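Local coordinates for KaiC-like domain-containing protein (Pyrococcus horikoshii, PDB 2EKD) that is of unknown function but probably belongs to the KaiC-like branch of the P-loop NTPase superfamily, at residues E29-N37 / R58-L69. Residues are numbered along the deposited sequence; the frame is centred on the assembly and turned at random.
Sequences ELLLYYIVN and RLKVAGFDVAPL
Tyr33 reaches from helix 29-37 onto the loop joining helices 51-61 and 67-70. With CG anti to the backbone N (chi1 -174°), the phenol extends to Asp65, where OH donates to Asp65 O at 2.8 Å, in the carbonyl plane and on a lone pair. A water accepting from Asp65 N gives the same hydroxyl a second, weak bond. The aromatic pairing is T-shaped: the edge of Phe64 meets a face of Tyr33, with planes at 67° and centroids 5.0 Å apart, while Asn37 CB, from the same helix as Tyr33, lies over the rim of the opposite face.

Aliphatic packing extends along the helix. Leu59 CD2 sits over the centre of the Phe64 ring and 3.7 Å from Glu29 CG; Leu30 CD2 closes on Phe64 CZ, and Val36 CG1 lies 3.6 Å from Leu69 CD2.

At the start of helix 29-37 a salt bridge joins Glu29 and Arg58. Glu29 OE1 lies in the guanidinium plane, but NH2 meets it from above the carboxylate plane, 2.9 Å away; NE adds a weak bond to OE1.

A Schellman motif at Gly63 ends the preceding helix. Tyr33 ties the loop after it to helix 29-37, directly through Asp65 O and, more weakly, by water through Asp65 N.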
loop_
_atom_site.group_PDB
_atom_site.type_symbol
_atom_site.label_atom_id
_atom_site.label_comp_id
_atom_site.label_asym_id
_atom_site.label_seq_id
_atom_site.Cartn_x
_atom_site.Cartn_y
_atom_site.Cartn_z
ATOM N N GLU F 29 -26.073 -12.589 -12.386
ATOM C CA GLU F 29 -26.875 -12.919 -13.555
ATOM C C GLU F 29 -28.313 -13.294 -13.148
ATOM O O GLU F 29 -29.261 -13.043 -13.904
ATOM C CB GLU F 29 -26.235 -14.076 -14.332
ATOM C CG GLU F 29 -26.061 -15.346 -13.517
ATOM C CD GLU F 29 -24.646 -15.519 -12.980
ATOM O OE1 GLU F 29 -23.944 -14.505 -12.770
ATOM O OE2 GLU F 29 -24.238 -16.677 -12.755
ATOM N N LEU F 30 -28.469 -13.886 -11.961
ATOM C CA LEU F 30 -29.794 -14.283 -11.474
ATOM C C LEU F 30 -30.709 -13.068 -11.312
ATOM O O LEU F 30 -31.901 -13.138 -11.616
ATOM C CB LEU F 30 -29.699 -15.016 -10.128
ATOM C CG LEU F 30 -28.928 -16.333 -10.032
ATOM C CD1 LEU F 30 -29.160 -16.958 -8.655
ATOM C CD2 LEU F 30 -29.393 -17.290 -11.119
ATOM N N LEU F 31 -30.147 -11.962 -10.832
ATOM C CA LEU F 31 -30.922 -10.739 -10.639
ATOM C C LEU F 31 -31.260 -10.138 -11.994
ATOM O O LEU F 31 -32.325 -9.542 -12.176
ATOM C CB LEU F 31 -30.137 -9.715 -9.814
ATOM C CG LEU F 31 -30.909 -8.414 -9.561
ATOM C CD1 LEU F 31 -32.190 -8.720 -8.771
ATOM C CD2 LEU F 31 -30.030 -7.423 -8.797
ATOM N N LEU F 32 -30.339 -10.290 -12.941
ATOM C CA LEU F 32 -30.556 -9.780 -14.283
ATOM C C LEU F 32 -31.701 -10.556 -14.920
ATOM O O LEU F 32 -32.595 -9.971 -15.525
ATOM C CB LEU F 32 -29.313 -9.961 -15.155
ATOM C CG LEU F 32 -29.642 -9.609 -16.613
ATOM C CD1 LEU F 32 -29.846 -8.092 -16.722
ATOM C CD2 LEU F 32 -28.538 -10.087 -17.541
ATOM N N TYR F 33 -31.657 -11.879 -14.796
ATOM C CA TYR F 33 -32.697 -12.720 -15.368
ATOM C C TYR F 33 -34.042 -12.303 -14.787
ATOM O O TYR F 33 -35.029 -12.197 -15.500
ATOM C CB TYR F 33 -32.451 -14.195 -15.039
ATOM C CG TYR F 33 -33.425 -15.117 -15.735
ATOM C CD1 TYR F 33 -33.278 -15.418 -17.088
ATOM C CD2 TYR F 33 -34.521 -15.653 -15.054
ATOM C CE1 TYR F 33 -34.191 -16.224 -17.751
ATOM C CE2 TYR F 33 -35.451 -16.464 -15.712
ATOM C CZ TYR F 33 -35.277 -16.744 -17.061
ATOM O OH TYR F 33 -36.183 -17.539 -17.727
ATOM N N TYR F 34 -34.058 -12.077 -13.478
ATOM C CA TYR F 34 -35.264 -11.670 -12.773
ATOM C C TYR F 34 -35.832 -10.374 -13.346
ATOM O O TYR F 34 -37.045 -10.243 -13.542
ATOM C CB TYR F 34 -34.945 -11.509 -11.285
ATOM C CG TYR F 34 -36.039 -10.875 -10.460
ATOM C CD1 TYR F 34 -37.020 -11.661 -9.840
ATOM C CD2 TYR F 34 -36.080 -9.493 -10.270
ATOM C CE1 TYR F 34 -38.012 -11.084 -9.044
ATOM C CE2 TYR F 34 -37.068 -8.904 -9.474
ATOM C CZ TYR F 34 -38.027 -9.703 -8.865
ATOM O OH TYR F 34 -38.982 -9.128 -8.059
ATOM N N ILE F 35 -34.953 -9.423 -13.633
ATOM C CA ILE F 35 -35.377 -8.145 -14.189
ATOM C C ILE F 35 -35.903 -8.262 -15.630
ATOM O O ILE F 35 -36.874 -7.596 -15.994
ATOM C CB ILE F 35 -34.216 -7.115 -14.140
ATOM C CG1 ILE F 35 -33.973 -6.681 -12.689
ATOM C CG2 ILE F 35 -34.537 -5.905 -15.019
ATOM C CD1 ILE F 35 -32.823 -5.679 -12.517
ATOM N N VAL F 36 -35.274 -9.107 -16.445
ATOM C CA VAL F 36 -35.691 -9.263 -17.843
ATOM C C VAL F 36 -36.951 -10.142 -17.987
ATOM O O VAL F 36 -37.938 -9.762 -18.608
ATOM C CB VAL F 36 -34.555 -9.890 -18.669
ATOM C CG1 VAL F 36 -35.053 -10.193 -20.079
ATOM C CG2 VAL F 36 -33.390 -8.923 -18.767
ATOM N N ASN F 37 -36.854 -11.392 -17.448
ATOM C CA ASN F 37 -37.998 -12.306 -17.518
ATOM C C ASN F 37 -39.264 -11.604 -17.013
ATOM O O ASN F 37 -40.281 -11.502 -17.702
ATOM C CB ASN F 37 -37.678 -13.507 -16.615
ATOM C CG ASN F 37 -38.596 -14.683 -16.910
ATOM O OD1 ASN F 37 -38.832 -15.550 -16.059
ATOM N ND2 ASN F 37 -39.075 -14.746 -18.169
ATOM N N ARG F 58 -23.819 -18.055 -18.578
ATOM C CA ARG F 58 -23.870 -18.601 -17.226
ATOM C C ARG F 58 -25.277 -19.051 -16.874
ATOM O O ARG F 58 -25.463 -20.084 -16.232
ATOM C CB ARG F 58 -23.384 -17.559 -16.213
ATOM C CG ARG F 58 -22.062 -17.919 -15.541
ATOM C CD ARG F 58 -21.129 -16.724 -15.426
ATOM N NE ARG F 58 -21.757 -15.558 -14.803
ATOM C CZ ARG F 58 -21.500 -14.306 -15.176
ATOM N NH1 ARG F 58 -20.636 -14.076 -16.159
ATOM N NH2 ARG F 58 -22.097 -13.285 -14.578
ATOM N N LEU F 59 -26.265 -18.267 -17.298
ATOM C CA LEU F 59 -27.663 -18.588 -17.038
ATOM C C LEU F 59 -28.049 -19.831 -17.839
ATOM O O LEU F 59 -28.756 -20.708 -17.342
ATOM C CB LEU F 59 -28.552 -17.408 -17.434
ATOM C CG LEU F 59 -28.455 -16.205 -16.490
ATOM C CD1 LEU F 59 -29.142 -14.989 -17.092
ATOM C CD2 LEU F 59 -29.090 -16.568 -15.153
ATOM N N LYS F 60 -27.559 -19.897 -19.073
ATOM C CA LYS F 60 -27.837 -21.015 -19.968
ATOM C C LYS F 60 -27.307 -22.324 -19.398
ATOM O O LYS F 60 -28.030 -23.315 -19.354
ATOM C CB LYS F 60 -27.216 -20.748 -21.340
ATOM C CG LYS F 60 -27.708 -21.658 -22.462
ATOM C CD LYS F 60 -27.232 -21.113 -23.802
ATOM C CE LYS F 60 -27.811 -21.861 -24.993
ATOM N NZ LYS F 60 -27.091 -23.128 -25.254
ATOM N N VAL F 61 -26.051 -22.336 -18.958
ATOM C CA VAL F 61 -25.483 -23.555 -18.385
ATOM C C VAL F 61 -26.189 -23.892 -17.071
ATOM O O VAL F 61 -26.244 -25.059 -16.668
ATOM C CB VAL F 61 -23.961 -23.422 -18.102
ATOM C CG1 VAL F 61 -23.260 -22.857 -19.316
ATOM C CG2 VAL F 61 -23.721 -22.547 -16.882
ATOM N N ALA F 62 -26.728 -22.869 -16.411
ATOM C CA ALA F 62 -27.432 -23.059 -15.143
ATOM C C ALA F 62 -28.794 -23.719 -15.344
ATOM O O ALA F 62 -29.430 -24.136 -14.378
ATOM C CB ALA F 62 -27.603 -21.711 -14.419
ATOM N N GLY F 63 -29.238 -23.801 -16.598
ATOM C CA GLY F 63 -30.516 -24.426 -16.899
ATOM C C GLY F 63 -31.694 -23.481 -17.089
ATOM O O GLY F 63 -32.834 -23.920 -17.251
ATOM N N PHE F 64 -31.441 -22.179 -17.065
ATOM C CA PHE F 64 -32.528 -21.228 -17.244
ATOM C C PHE F 64 -32.995 -21.183 -18.696
ATOM O O PHE F 64 -32.254 -21.527 -19.616
ATOM C CB PHE F 64 -32.096 -19.819 -16.826
ATOM C CG PHE F 64 -31.930 -19.642 -15.342
ATOM C CD1 PHE F 64 -30.875 -20.247 -14.664
ATOM C CD2 PHE F 64 -32.833 -18.866 -14.619
ATOM C CE1 PHE F 64 -30.719 -20.084 -13.289
ATOM C CE2 PHE F 64 -32.687 -18.694 -13.237
ATOM C CZ PHE F 64 -31.627 -19.306 -12.572
ATOM N N ASP F 65 -34.241 -20.777 -18.894
ATOM C CA ASP F 65 -34.775 -20.621 -20.235
ATOM C C ASP F 65 -34.299 -19.222 -20.616
ATOM O O ASP F 65 -34.763 -18.233 -20.057
ATOM C CB ASP F 65 -36.302 -20.680 -20.215
ATOM C CG ASP F 65 -36.919 -20.181 -21.503
ATOM O OD1 ASP F 65 -36.521 -20.662 -22.585
ATOM O OD2 ASP F 65 -37.808 -19.305 -21.429
ATOM N N VAL F 66 -33.363 -19.146 -21.554
ATOM C CA VAL F 66 -32.802 -17.868 -21.965
ATOM C C VAL F 66 -33.429 -17.217 -23.193
ATOM O O VAL F 66 -32.830 -16.334 -23.801
ATOM C CB VAL F 66 -31.279 -17.992 -22.189
ATOM C CG1 VAL F 66 -30.590 -18.284 -20.869
ATOM C CG2 VAL F 66 -30.985 -19.110 -23.187
ATOM N N ALA F 67 -34.630 -17.646 -23.567
ATOM C CA ALA F 67 -35.302 -17.037 -24.710
ATOM C C ALA F 67 -35.640 -15.572 -24.378
ATOM O O ALA F 67 -35.497 -14.684 -25.223
ATOM C CB ALA F 67 -36.562 -17.812 -25.056
ATOM N N PRO F 68 -36.094 -15.300 -23.141
ATOM C CA PRO F 68 -36.426 -13.922 -22.762
ATOM C C PRO F 68 -35.227 -12.981 -22.944
ATOM O O PRO F 68 -35.392 -11.792 -23.210
ATOM C CB PRO F 68 -36.821 -14.049 -21.291
ATOM C CG PRO F 68 -37.378 -15.426 -21.205
ATOM C CD PRO F 68 -36.415 -16.235 -22.047
ATOM N N LEU F 69 -34.018 -13.516 -22.789
ATOM C CA LEU F 69 -32.818 -12.704 -22.943
ATOM C C LEU F 69 -32.463 -12.523 -24.414
ATOM O O LEU F 69 -31.819 -11.541 -24.789
ATOM C CB LEU F 69 -31.639 -13.347 -22.209
ATOM C CG LEU F 69 -31.750 -13.531 -20.693
ATOM C CD1 LEU F 69 -30.427 -14.077 -20.175
ATOM C CD2 LEU F 69 -32.073 -12.211 -20.015
HETATM O O HOH W 1 -35.911 -20.645 -16.631
#